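Local atomic coordinates of putative baseplate protein (Unidentified phage, PDB entry 2FSD), a protein that probably recognises receptors on the surface of Lactococcus lactis cells, as the head domain of a phage receptor-binding protein. Residues L39-G44 with N65-P70; V69-P74 with S127-T132; V78-F83 with S116-G121; L91-S96 with L110-P115. All blocks are in the same frame, centred on the assembly; numbering follows the deposited sequence.

Overall arrangement
All four contacts belong to one antiparallel beta-barrel. Interaction 3 pairs strands 77-82 and 117-121, its centre about 5 Å from the centre of the chain. Interaction 4 continues the same sheet one strand further, its centre about 9 Å from that of interaction 3, with Asn112 N and Ala119 O 2.8 Å apart. On the other side of strand 77-82, interaction 1 follows, with Asn40 O and Thr82 N 2.7 Å apart. Interaction 2 joins two loops and shares Val69 and Pro70 with interaction 1. Interactions 2 and 4 do not touch; their centres are about 19 Å apart. Only interaction 4 touches the second subunit.

Interaction 1 of 4, residues L39-G44 with N65-P70; sequences LNRASG and NSIPVP
Arg41 and Ile67 face each other across a gap too wide for backbone pairing, their CA atoms 9.7 Å apart, whereas Gly44 and Pro70 close to 6.0 Å between CA atoms; the two runs point in directions 37° apart, and no hydrogen bond joins them. Side chains bridge the wide end. The Arg41 chain leaves with CG on the side of its own backbone N (chi1 -65°) and then runs extended from CG to NE, which carries the guanidinium across to the other segment. There NH1 comes within 3.8 Å of Ile67 CG2, an oblique approach to the guanidinium. Pro68 CD lies at the edge of the same group, near its plane, 4.4 Å from Arg41 NH1. The charged end is held by a loop: NH1 donates to the carbonyl of Thr48 and more weakly to that of Gly46, and NH2 makes a weak bond to Gly49. These bonds, two of them weak, help to keep the guanidinium beside Ile67 and Pro68. At the narrow end the Pro70 ring meets main chain: Gly44, with a positive phi of 82°, lays its carbonyl group against the ring, its O 3.8 Å from both CG and CD of Pro70. Ser66 and Ile67 both face Ile133 in a G1 beta bulge, at the corner where the chain turns. The contact thus lies near the surface of the barrel, between the end of strand 34-41 and the end of strand 59-68. Ile67 packs inward on Leu51 of strand 50-56 and Ile133 of strand 132-140, while Ala42 and Pro70 rest against strand 77-82 through Pro79 and Val78.

Interaction 2 of 4, residues V69-P74 with S127-T132; sequences VPNVAP and SMNGKT
Asn71 and Asn129 each turn CG away from the carbonyl carbon and beside the backbone N (chi1 -57° and -58°), and the two side chains cross at about a right angle. Their amide planes stand 62° apart, with Asn129 ND2 against Asn71 CB at 3.3 Å. Asn71 OD1 instead accepts a weak bond from Gly130 N. Ser127 OG points away from its own N and donates weakly to Val72 O. Between these groups Val72 and Met128 form a single antiparallel bridge of the hydrogen-bonded kind: Val72 N reaches Met128 O at 3.0 Å, and Met128 N reaches Val72 O at 2.9 Å. Further along, Val69 N donates to Lys131 O at 3.1 Å, and a water links Val69 O to Lys131 O. A second water accepts from Lys131 N and lies 2.9 Å from Val69 O, with Met128 O also near. The Lys131 amine turns off to Ser102. Main-chain bonds, amide side chains and water thus tie two loops without regular secondary structure, and Val72 O, which accepts from Met128 N and Asn122 ND2 and weakly from Ser127 OG, is probably held in place by these three donors.

Interaction 3 of 4, residues V78-F83 with S116-G121; sequences VPVGTF and SGIAVG
Phe83 lays its ring obliquely against the 116-121 segment, CE2 3.7 Å from Gly117 CA and CZ 4.4 Å from Ile118 CG1. With CG turned beside the backbone N (chi1 -61°), the ring swings in toward Gly117, where the strands run close together: Gly117 CA lies 3.4 Å from Gly81 O, a CA-H...O contact. Around this, Leu39, Ile60, Val62, Leu91 and Met113 pack on Phe83. Val80 adds a further apolar contact, its CG2 meeting Val120 CG1 at 3.6 Å, while its CB is 3.5 Å from Ile118 O. Thr82 CG2 touches Ser116 O at 3.6 Å. Val78 and Val120 form a hydrogen-bonded pair through both backbone bonds, and Pro79 with Ala119 the following non-hydrogen-bonded pair. The register then slips by one: Val80 N and Gly81 N both donate to Ile118 O, the second at 3.1 Å, reaching it from the same face of its carbonyl plane. Gly81 O in turn accepts from Ile118 N, which sits 44° out of the carbonyl plane. Val80 and Gly81 opposite Ile118 make a classic beta bulge, set within two antiparallel strands, 77-82 and 117-121, of the closed eight-stranded barrel of this head domain.

Interaction 4 of 4, residues L91-S96 with L110-P115; sequences LPQFDS and LINMSP
Met113 and Phe94 pair across the antiparallel beta hairpin of strands 94-102 and 105-114. From the Met113 backbone, CB comes first, 3.4 Å from Phe94 O. CG, anti to the backbone N (chi1 170°), sits over one face of the Phe94 ring, offset toward its rim, 4.2 Å from CE2, and also touches Pro92 O. The chain then bends at chi2, and CE ends 4.0 Å from Pro92 CD and also against Leu91 CB, while Phe83 and Ile118 pack on the same side chain. Phe94 stacks on Phe94 of the second subunit, and Asp95 makes backbone hydrogen bonds to that subunit, so this part of the barrel wall meets the other chain of the two-chain assembly. Phe94 with Met113 and Ser96 with Ile111 are hydrogen-bonded pairs, joined by four backbone bonds; Asp95 with Asn112, between them, is a non-hydrogen-bonded pair. Asp95 OD1 lies 3.4 Å from Asn112 ND2, at an angle too poor for a hydrogen bond, the two planes 58° apart, and the carboxylate also rests against Leu110 CD2. Beyond the paired strands, Leu91 meets the Pro115 ring. At the other end Ser96 N donates to Ile111 O at 2.9 Å, in the carbonyl plane.

Interaction 1 of 4, residues L39-G44 with N65-P70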
loop_
_atom_site.group_PDB
_atom_site.type_symbol
_atom_site.label_atom_id
_atom_site.label_comp_id
_atom_site.label_asym_id
_atom_site.label_seq_id
_atom_site.Cartn_x
_atom_site.Cartn_y
_atom_site.Cartn_z
ATOM N N LEU A 39 5.504 17.057 -3.984
ATOM C CA LEU A 39 4.308 17.164 -4.797
ATOM C C LEU A 39 3.635 18.479 -4.436
ATOM O O LEU A 39 3.894 19.039 -3.364
ATOM C CB LEU A 39 3.342 16.013 -4.549
ATOM C CG LEU A 39 3.635 14.689 -5.244
ATOM C CD1 LEU A 39 4.948 14.103 -4.750
ATOM C CD2 LEU A 39 2.471 13.718 -5.008
ATOM N N ASN A 40 2.797 18.960 -5.349
ATOM C CA ASN A 40 1.886 20.072 -5.072
ATOM C C ASN A 40 0.670 19.506 -4.359
ATOM O O ASN A 40 0.081 18.530 -4.822
ATOM C CB ASN A 40 1.479 20.787 -6.378
ATOM C CG ASN A 40 2.702 21.238 -7.201
ATOM O OD1 ASN A 40 3.638 21.818 -6.656
ATOM N ND2 ASN A 40 2.702 20.938 -8.503
ATOM N N ARG A 41 0.314 20.098 -3.228
ATOM C CA ARG A 41 -0.815 19.617 -2.440
ATOM C C ARG A 41 -2.136 20.245 -2.883
ATOM O O ARG A 41 -2.219 21.464 -3.131
ATOM C CB ARG A 41 -0.598 19.888 -0.954
ATOM C CG ARG A 41 0.566 19.121 -0.353
ATOM C CD ARG A 41 1.168 19.903 0.772
ATOM N NE ARG A 41 2.403 19.314 1.293
ATOM C CZ ARG A 41 2.519 18.668 2.452
ATOM N NH1 ARG A 41 1.471 18.476 3.241
ATOM N NH2 ARG A 41 3.706 18.214 2.836
ATOM N N ALA A 42 -3.163 19.394 -2.947
ATOM C CA ALA A 42 -4.518 19.792 -3.352
ATOM C C ALA A 42 -5.135 20.664 -2.270
ATOM O O ALA A 42 -4.648 20.706 -1.142
ATOM C CB ALA A 42 -5.386 18.540 -3.604
ATOM N N SER A 43 -6.215 21.363 -2.601
ATOM C CA SER A 43 -6.880 22.211 -1.619
ATOM C C SER A 43 -7.340 21.419 -0.381
ATOM O O SER A 43 -7.657 20.226 -0.453
ATOM C CB SER A 43 -8.055 22.970 -2.245
ATOM O OG SER A 43 -8.712 22.220 -3.240
ATOM N N GLY A 44 -7.330 22.092 0.765
ATOM C CA GLY A 44 -7.761 21.491 2.017
ATOM C C GLY A 44 -6.696 20.646 2.685
ATOM O O GLY A 44 -6.843 20.246 3.847
ATOM N N ASN A 65 4.577 11.293 4.660
ATOM C CA ASN A 65 4.819 11.202 6.080
ATOM C C ASN A 65 4.033 12.286 6.847
ATOM O O ASN A 65 4.287 13.483 6.703
ATOM C CB ASN A 65 6.330 11.271 6.358
ATOM C CG ASN A 65 6.667 10.902 7.769
ATOM O OD1 ASN A 65 6.388 11.653 8.696
ATOM N ND2 ASN A 65 7.252 9.730 7.953
ATOM N N SER A 66 3.061 11.821 7.632
ATOM C CA SER A 66 2.213 12.652 8.471
ATOM C C SER A 66 1.627 13.811 7.685
ATOM O O SER A 66 1.783 14.969 8.048
ATOM C CB SER A 66 2.980 13.153 9.701
ATOM O OG SER A 66 3.317 12.087 10.573
ATOM N N ILE A 67 0.939 13.487 6.599
ATOM C CA ILE A 67 0.301 14.508 5.784
ATOM C C ILE A 67 -1.122 14.729 6.290
ATOM O O ILE A 67 -1.929 13.809 6.256
ATOM C CB ILE A 67 0.274 14.123 4.318
ATOM C CG1 ILE A 67 1.709 13.921 3.814
ATOM C CG2 ILE A 67 -0.422 15.222 3.506
ATOM C CD1 ILE A 67 1.806 13.070 2.561
ATOM N N PRO A 68 -1.434 15.953 6.760
ATOM C CA PRO A 68 -2.797 16.228 7.196
ATOM C C PRO A 68 -3.766 16.273 6.013
ATOM O O PRO A 68 -3.579 17.078 5.107
ATOM C CB PRO A 68 -2.682 17.612 7.862
ATOM C CG PRO A 68 -1.200 17.905 7.976
ATOM C CD PRO A 68 -0.574 17.145 6.880
ATOM N N VAL A 69 -4.786 15.413 6.027
ATOM C CA VAL A 69 -5.811 15.397 4.966
ATOM C C VAL A 69 -7.232 15.790 5.448
ATOM O O VAL A 69 -7.532 15.741 6.644
ATOM C CB VAL A 69 -5.848 14.018 4.234
ATOM C CG1 VAL A 69 -4.557 13.829 3.396
ATOM C CG2 VAL A 69 -6.040 12.834 5.232
ATOM N N PRO A 70 -8.103 16.226 4.511
ATOM C CA PRO A 70 -9.528 16.449 4.822
ATOM C C PRO A 70 -10.278 15.193 5.306
ATOM O O PRO A 70 -9.904 14.045 4.959
ATOM C CB PRO A 70 -10.118 16.908 3.490
ATOM C CG PRO A 70 -8.953 17.353 2.653
ATOM C CD PRO A 70 -7.766 16.594 3.119
#

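Interaction 2 of 4, residues V69-P74 with S127-T132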
loop_
_atom_site.group_PDB
_atom_site.type_symbol
_atom_site.label_atom_id
_atom_site.label_comp_id
_atom_site.label_asym_id
_atom_site.label_seq_id
_atom_site.Cartn_x
_atom_site.Cartn_y
_atom_site.Cartn_z
ATOM N N VAL A 69 -4.786 15.413 6.027
ATOM C CA VAL A 69 -5.811 15.397 4.966
ATOM C C VAL A 69 -7.232 15.790 5.448
ATOM O O VAL A 69 -7.532 15.741 6.644
ATOM C CB VAL A 69 -5.848 14.018 4.234
ATOM C CG1 VAL A 69 -4.557 13.829 3.396
ATOM C CG2 VAL A 69 -6.040 12.834 5.232
ATOM N N PRO A 70 -8.103 16.226 4.511
ATOM C CA PRO A 70 -9.528 16.449 4.822
ATOM C C PRO A 70 -10.278 15.193 5.306
ATOM O O PRO A 70 -9.904 14.045 4.959
ATOM C CB PRO A 70 -10.118 16.908 3.490
ATOM C CG PRO A 70 -8.953 17.353 2.653
ATOM C CD PRO A 70 -7.766 16.594 3.119
ATOM N N ASN A 71 -11.322 15.420 6.107
ATOM C CA ASN A 71 -12.269 14.371 6.465
ATOM C C ASN A 71 -12.684 13.579 5.237
ATOM O O ASN A 71 -13.030 14.153 4.209
ATOM C CB ASN A 71 -13.537 14.975 7.061
ATOM C CG ASN A 71 -13.268 15.840 8.264
ATOM O OD1 ASN A 71 -12.265 15.681 8.940
ATOM N ND2 ASN A 71 -14.176 16.765 8.537
ATOM N N VAL A 72 -12.655 12.258 5.357
ATOM C CA VAL A 72 -13.036 11.364 4.269
ATOM C C VAL A 72 -14.112 10.431 4.782
ATOM O O VAL A 72 -13.898 9.718 5.763
ATOM C CB VAL A 72 -11.839 10.470 3.782
ATOM C CG1 VAL A 72 -12.118 9.915 2.387
ATOM C CG2 VAL A 72 -10.520 11.221 3.817
ATOM N N ALA A 73 -15.255 10.423 4.099
ATOM C CA ALA A 73 -16.350 9.513 4.412
ATOM C C ALA A 73 -16.019 8.121 3.909
ATOM O O ALA A 73 -15.201 7.979 3.006
ATOM C CB ALA A 73 -17.679 10.005 3.769
ATOM N N PRO A 74 -16.655 7.087 4.487
ATOM C CA PRO A 74 -16.452 5.719 4.030
ATOM C C PRO A 74 -16.709 5.563 2.531
ATOM O O PRO A 74 -17.774 5.937 2.054
ATOM C CB PRO A 74 -17.478 4.927 4.856
ATOM C CG PRO A 74 -17.600 5.700 6.094
ATOM C CD PRO A 74 -17.566 7.132 5.645
ATOM N N SER A 127 -16.289 7.707 9.296
ATOM C CA SER A 127 -15.540 8.770 8.624
ATOM C C SER A 127 -14.167 8.935 9.274
ATOM O O SER A 127 -14.038 8.844 10.488
ATOM C CB SER A 127 -16.308 10.099 8.665
ATOM O OG SER A 127 -15.543 11.147 8.072
ATOM N N MET A 128 -13.146 9.170 8.464
ATOM C CA MET A 128 -11.794 9.405 8.982
ATOM C C MET A 128 -11.532 10.887 9.049
ATOM O O MET A 128 -11.395 11.545 8.029
ATOM C CB MET A 128 -10.765 8.690 8.111
ATOM C CG MET A 128 -10.837 7.188 8.270
ATOM S SD MET A 128 -10.302 6.633 9.883
ATOM C CE MET A 128 -11.815 6.209 10.735
ATOM N N ASN A 129 -11.485 11.412 10.262
ATOM C CA ASN A 129 -11.527 12.857 10.495
ATOM C C ASN A 129 -10.282 13.311 11.254
ATOM O O ASN A 129 -9.860 12.654 12.183
ATOM C CB ASN A 129 -12.750 13.239 11.356
ATOM C CG ASN A 129 -14.087 12.831 10.749
ATOM O OD1 ASN A 129 -15.021 12.547 11.488
ATOM N ND2 ASN A 129 -14.200 12.831 9.430
ATOM N N GLY A 130 -9.732 14.465 10.900
ATOM C CA GLY A 130 -8.584 15.010 11.623
ATOM C C GLY A 130 -7.354 14.125 11.518
ATOM O O GLY A 130 -6.517 14.102 12.423
ATOM N N LYS A 131 -7.225 13.415 10.399
ATOM C CA LYS A 131 -6.164 12.430 10.243
ATOM C C LYS A 131 -4.954 12.990 9.480
ATOM O O LYS A 131 -5.088 13.920 8.678
ATOM C CB LYS A 131 -6.710 11.176 9.551
ATOM C CG LYS A 131 -7.936 10.520 10.255
ATOM C CD LYS A 131 -7.622 10.076 11.671
ATOM C CE LYS A 131 -8.800 9.451 12.356
ATOM N NZ LYS A 131 -8.406 8.816 13.668
ATOM N N THR A 132 -3.772 12.445 9.789
ATOM C CA THR A 132 -2.574 12.615 8.962
ATOM C C THR A 132 -2.346 11.273 8.295
ATOM O O THR A 132 -2.643 10.235 8.889
ATOM C CB THR A 132 -1.298 12.980 9.789
ATOM O OG1 THR A 132 -1.134 12.043 10.866
ATOM C CG2 THR A 132 -1.372 14.377 10.358
HETATM O O HOH W 1 -8.696 13.298 7.752
HETATM O O HOH W 2 -6.294 16.474 9.045
#

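Interaction 3 of 4, residues V78-F83 with S116-G121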
loop_
_atom_site.group_PDB
_atom_site.type_symbol
_atom_site.label_atom_id
_atom_site.label_comp_id
_atom_site.label_asym_id
_atom_site.label_seq_id
_atom_site.Cartn_x
_atom_site.Cartn_y
_atom_site.Cartn_z
ATOM N N VAL A 78 -10.528 11.679 -1.302
ATOM C CA VAL A 78 -10.077 13.041 -1.115
ATOM C C VAL A 78 -8.723 13.213 -1.822
ATOM O O VAL A 78 -7.790 12.434 -1.566
ATOM C CB VAL A 78 -9.962 13.335 0.385
ATOM C CG1 VAL A 78 -9.111 14.524 0.638
ATOM C CG2 VAL A 78 -11.368 13.540 0.990
ATOM N N PRO A 79 -8.611 14.219 -2.724
ATOM C CA PRO A 79 -7.308 14.547 -3.331
ATOM C C PRO A 79 -6.268 15.004 -2.326
ATOM O O PRO A 79 -6.597 15.690 -1.345
ATOM C CB PRO A 79 -7.637 15.677 -4.315
ATOM C CG PRO A 79 -9.102 15.601 -4.536
ATOM C CD PRO A 79 -9.686 15.077 -3.261
ATOM N N VAL A 80 -5.019 14.602 -2.553
ATOM C CA VAL A 80 -3.919 14.925 -1.633
ATOM C C VAL A 80 -2.845 15.747 -2.344
ATOM O O VAL A 80 -2.542 16.867 -1.924
ATOM C CB VAL A 80 -3.295 13.646 -1.016
ATOM C CG1 VAL A 80 -2.266 14.008 0.076
ATOM C CG2 VAL A 80 -4.391 12.749 -0.447
ATOM N N GLY A 81 -2.273 15.200 -3.413
ATOM C CA GLY A 81 -1.239 15.913 -4.159
ATOM C C GLY A 81 -1.235 15.623 -5.643
ATOM O O GLY A 81 -1.954 14.746 -6.111
ATOM N N THR A 82 -0.448 16.398 -6.387
ATOM C CA THR A 82 -0.259 16.172 -7.816
ATOM C C THR A 82 1.244 16.174 -8.156
ATOM O O THR A 82 2.058 16.825 -7.479
ATOM C CB THR A 82 -0.992 17.244 -8.701
ATOM O OG1 THR A 82 -0.596 18.562 -8.310
ATOM C CG2 THR A 82 -2.507 17.122 -8.598
ATOM N N PHE A 83 1.612 15.455 -9.210
ATOM C CA PHE A 83 3.022 15.426 -9.626
ATOM C C PHE A 83 3.373 16.677 -10.444
ATOM O O PHE A 83 2.598 17.087 -11.324
ATOM C CB PHE A 83 3.326 14.168 -10.429
ATOM C CG PHE A 83 3.103 12.898 -9.660
ATOM C CD1 PHE A 83 4.024 12.487 -8.696
ATOM C CD2 PHE A 83 1.962 12.112 -9.885
ATOM C CE1 PHE A 83 3.821 11.323 -7.965
ATOM C CE2 PHE A 83 1.762 10.934 -9.161
ATOM C CZ PHE A 83 2.688 10.542 -8.204
ATOM N N SER A 116 -2.909 11.246 -12.265
ATOM C CA SER A 116 -3.576 12.404 -11.662
ATOM C C SER A 116 -3.047 12.818 -10.300
ATOM O O SER A 116 -3.418 13.882 -9.797
ATOM C CB SER A 116 -5.069 12.140 -11.544
ATOM O OG SER A 116 -5.581 11.789 -12.808
ATOM N N GLY A 117 -2.201 11.980 -9.702
ATOM C CA GLY A 117 -1.556 12.298 -8.441
ATOM C C GLY A 117 -1.790 11.254 -7.375
ATOM O O GLY A 117 -1.890 10.059 -7.671
ATOM N N ILE A 118 -1.832 11.723 -6.130
ATOM C CA ILE A 118 -2.110 10.906 -4.958
ATOM C C ILE A 118 -3.432 11.381 -4.372
ATOM O O ILE A 118 -3.696 12.573 -4.294
ATOM C CB ILE A 118 -0.983 11.032 -3.874
ATOM C CG1 ILE A 118 0.370 10.516 -4.407
ATOM C CG2 ILE A 118 -1.372 10.295 -2.568
ATOM C CD1 ILE A 118 0.443 9.026 -4.612
ATOM N N ALA A 119 -4.274 10.431 -3.999
ATOM C CA ALA A 119 -5.547 10.717 -3.352
ATOM C C ALA A 119 -5.775 9.646 -2.284
ATOM O O ALA A 119 -5.183 8.563 -2.341
ATOM C CB ALA A 119 -6.678 10.737 -4.377
ATOM N N VAL A 120 -6.607 9.947 -1.298
ATOM C CA VAL A 120 -6.753 9.041 -0.162
ATOM C C VAL A 120 -8.203 8.576 0.024
ATOM O O VAL A 120 -9.130 9.364 -0.067
ATOM C CB VAL A 120 -6.101 9.647 1.129
ATOM C CG1 VAL A 120 -6.767 10.955 1.550
ATOM C CG2 VAL A 120 -6.090 8.629 2.260
ATOM N N GLY A 121 -8.367 7.271 0.253
ATOM C CA GLY A 121 -9.675 6.650 0.441
ATOM C C GLY A 121 -9.856 6.069 1.829
ATOM O O GLY A 121 -8.882 5.808 2.532
#

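Interaction 4 of 4, residues L91-S96 with L110-P115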
loop_
_atom_site.group_PDB
_atom_site.type_symbol
_atom_site.label_atom_id
_atom_site.label_comp_id
_atom_site.label_asym_id
_atom_site.label_seq_id
_atom_site.Cartn_x
_atom_site.Cartn_y
_atom_site.Cartn_z
ATOM N N LEU A 91 2.731 7.552 -15.882
ATOM C CA LEU A 91 2.746 7.098 -14.503
ATOM C C LEU A 91 1.789 5.922 -14.370
ATOM O O LEU A 91 0.831 5.835 -15.125
ATOM C CB LEU A 91 2.367 8.229 -13.537
ATOM C CG LEU A 91 3.111 9.563 -13.690
ATOM C CD1 LEU A 91 2.751 10.460 -12.515
ATOM C CD2 LEU A 91 4.633 9.384 -13.795
ATOM N N PRO A 92 2.070 4.997 -13.435
ATOM C CA PRO A 92 1.202 3.840 -13.213
ATOM C C PRO A 92 -0.068 4.147 -12.408
ATOM O O PRO A 92 -0.181 5.215 -11.793
ATOM C CB PRO A 92 2.116 2.864 -12.443
ATOM C CG PRO A 92 3.095 3.719 -11.739
ATOM C CD PRO A 92 3.263 4.972 -12.560
ATOM N N GLN A 93 -1.008 3.204 -12.413
ATOM C CA GLN A 93 -2.204 3.292 -11.581
ATOM C C GLN A 93 -2.335 2.069 -10.693
ATOM O O GLN A 93 -2.342 0.934 -11.188
ATOM C CB GLN A 93 -3.482 3.416 -12.427
ATOM C CG GLN A 93 -4.805 3.025 -11.674
ATOM C CD GLN A 93 -5.351 4.137 -10.774
ATOM O OE1 GLN A 93 -5.808 5.158 -11.274
ATOM N NE2 GLN A 93 -5.325 3.931 -9.449
ATOM N N PHE A 94 -2.489 2.305 -9.389
ATOM C CA PHE A 94 -2.883 1.249 -8.461
ATOM C C PHE A 94 -3.317 1.842 -7.127
ATOM O O PHE A 94 -2.951 2.973 -6.794
ATOM C CB PHE A 94 -1.749 0.219 -8.264
ATOM C CG PHE A 94 -0.450 0.811 -7.802
ATOM C CD1 PHE A 94 -0.200 0.994 -6.443
ATOM C CD2 PHE A 94 0.530 1.170 -8.721
ATOM C CE1 PHE A 94 1.006 1.535 -6.006
ATOM C CE2 PHE A 94 1.733 1.719 -8.292
ATOM C CZ PHE A 94 1.976 1.897 -6.932
ATOM N N ASP A 95 -4.126 1.085 -6.390
ATOM C CA ASP A 95 -4.478 1.426 -5.026
ATOM C C ASP A 95 -3.640 0.557 -4.078
ATOM O O ASP A 95 -3.525 -0.653 -4.268
ATOM C CB ASP A 95 -5.971 1.211 -4.763
ATOM C CG ASP A 95 -6.871 2.233 -5.477
ATOM O OD1 ASP A 95 -6.381 3.233 -6.053
ATOM O OD2 ASP A 95 -8.097 2.026 -5.461
ATOM N N SER A 96 -3.037 1.191 -3.076
ATOM C CA SER A 96 -2.319 0.474 -2.019
ATOM C C SER A 96 -2.778 0.947 -0.638
ATOM O O SER A 96 -3.693 1.761 -0.529
ATOM C CB SER A 96 -0.797 0.596 -2.192
ATOM O OG SER A 96 -0.320 1.928 -2.250
ATOM N N LEU A 110 -6.604 3.863 2.352
ATOM C CA LEU A 110 -6.339 3.446 0.991
ATOM C C LEU A 110 -5.608 4.588 0.286
ATOM O O LEU A 110 -5.990 5.747 0.433
ATOM C CB LEU A 110 -7.659 3.122 0.276
ATOM C CG LEU A 110 -7.599 2.774 -1.217
ATOM C CD1 LEU A 110 -8.668 1.763 -1.569
ATOM C CD2 LEU A 110 -7.749 4.023 -2.092
ATOM N N ILE A 111 -4.561 4.245 -0.468
ATOM C CA ILE A 111 -3.787 5.214 -1.250
ATOM C C ILE A 111 -4.037 5.030 -2.742
ATOM O O ILE A 111 -3.760 3.976 -3.304
ATOM C CB ILE A 111 -2.274 5.085 -0.996
ATOM C CG1 ILE A 111 -1.964 5.209 0.505
ATOM C CG2 ILE A 111 -1.509 6.136 -1.811
ATOM C CD1 ILE A 111 -2.202 6.616 1.112
ATOM N N ASN A 112 -4.557 6.071 -3.375
ATOM C CA ASN A 112 -4.858 6.063 -4.814
ATOM C C ASN A 112 -3.712 6.719 -5.622
ATOM O O ASN A 112 -3.425 7.909 -5.466
ATOM C CB ASN A 112 -6.196 6.794 -5.036
ATOM C CG ASN A 112 -6.739 6.628 -6.435
ATOM O OD1 ASN A 112 -6.049 6.882 -7.428
ATOM N ND2 ASN A 112 -7.991 6.201 -6.522
ATOM N N MET A 113 -3.054 5.914 -6.459
ATOM C CA MET A 113 -1.953 6.373 -7.311
ATOM C C MET A 113 -2.412 6.367 -8.771
ATOM O O MET A 113 -3.048 5.416 -9.215
ATOM C CB MET A 113 -0.723 5.477 -7.126
ATOM C CG MET A 113 0.400 5.707 -8.128
ATOM S SD MET A 113 1.244 7.310 -7.999
ATOM C CE MET A 113 2.229 7.265 -9.495
ATOM N N SER A 114 -2.105 7.445 -9.494
ATOM C CA SER A 114 -2.416 7.567 -10.922
ATOM C C SER A 114 -1.567 8.674 -11.548
ATOM O O SER A 114 -0.801 9.349 -10.838
ATOM C CB SER A 114 -3.907 7.848 -11.128
ATOM O OG SER A 114 -4.306 9.048 -10.495
ATOM N N PRO A 115 -1.634 8.820 -12.886
ATOM C CA PRO A 115 -1.168 10.061 -13.516
ATOM C C PRO A 115 -1.709 11.327 -12.841
ATOM O O PRO A 115 -1.031 12.343 -12.825
ATOM C CB PRO A 115 -1.698 9.934 -14.948
ATOM C CG PRO A 115 -1.679 8.467 -15.201
ATOM C CD PRO A 115 -2.076 7.832 -13.893
#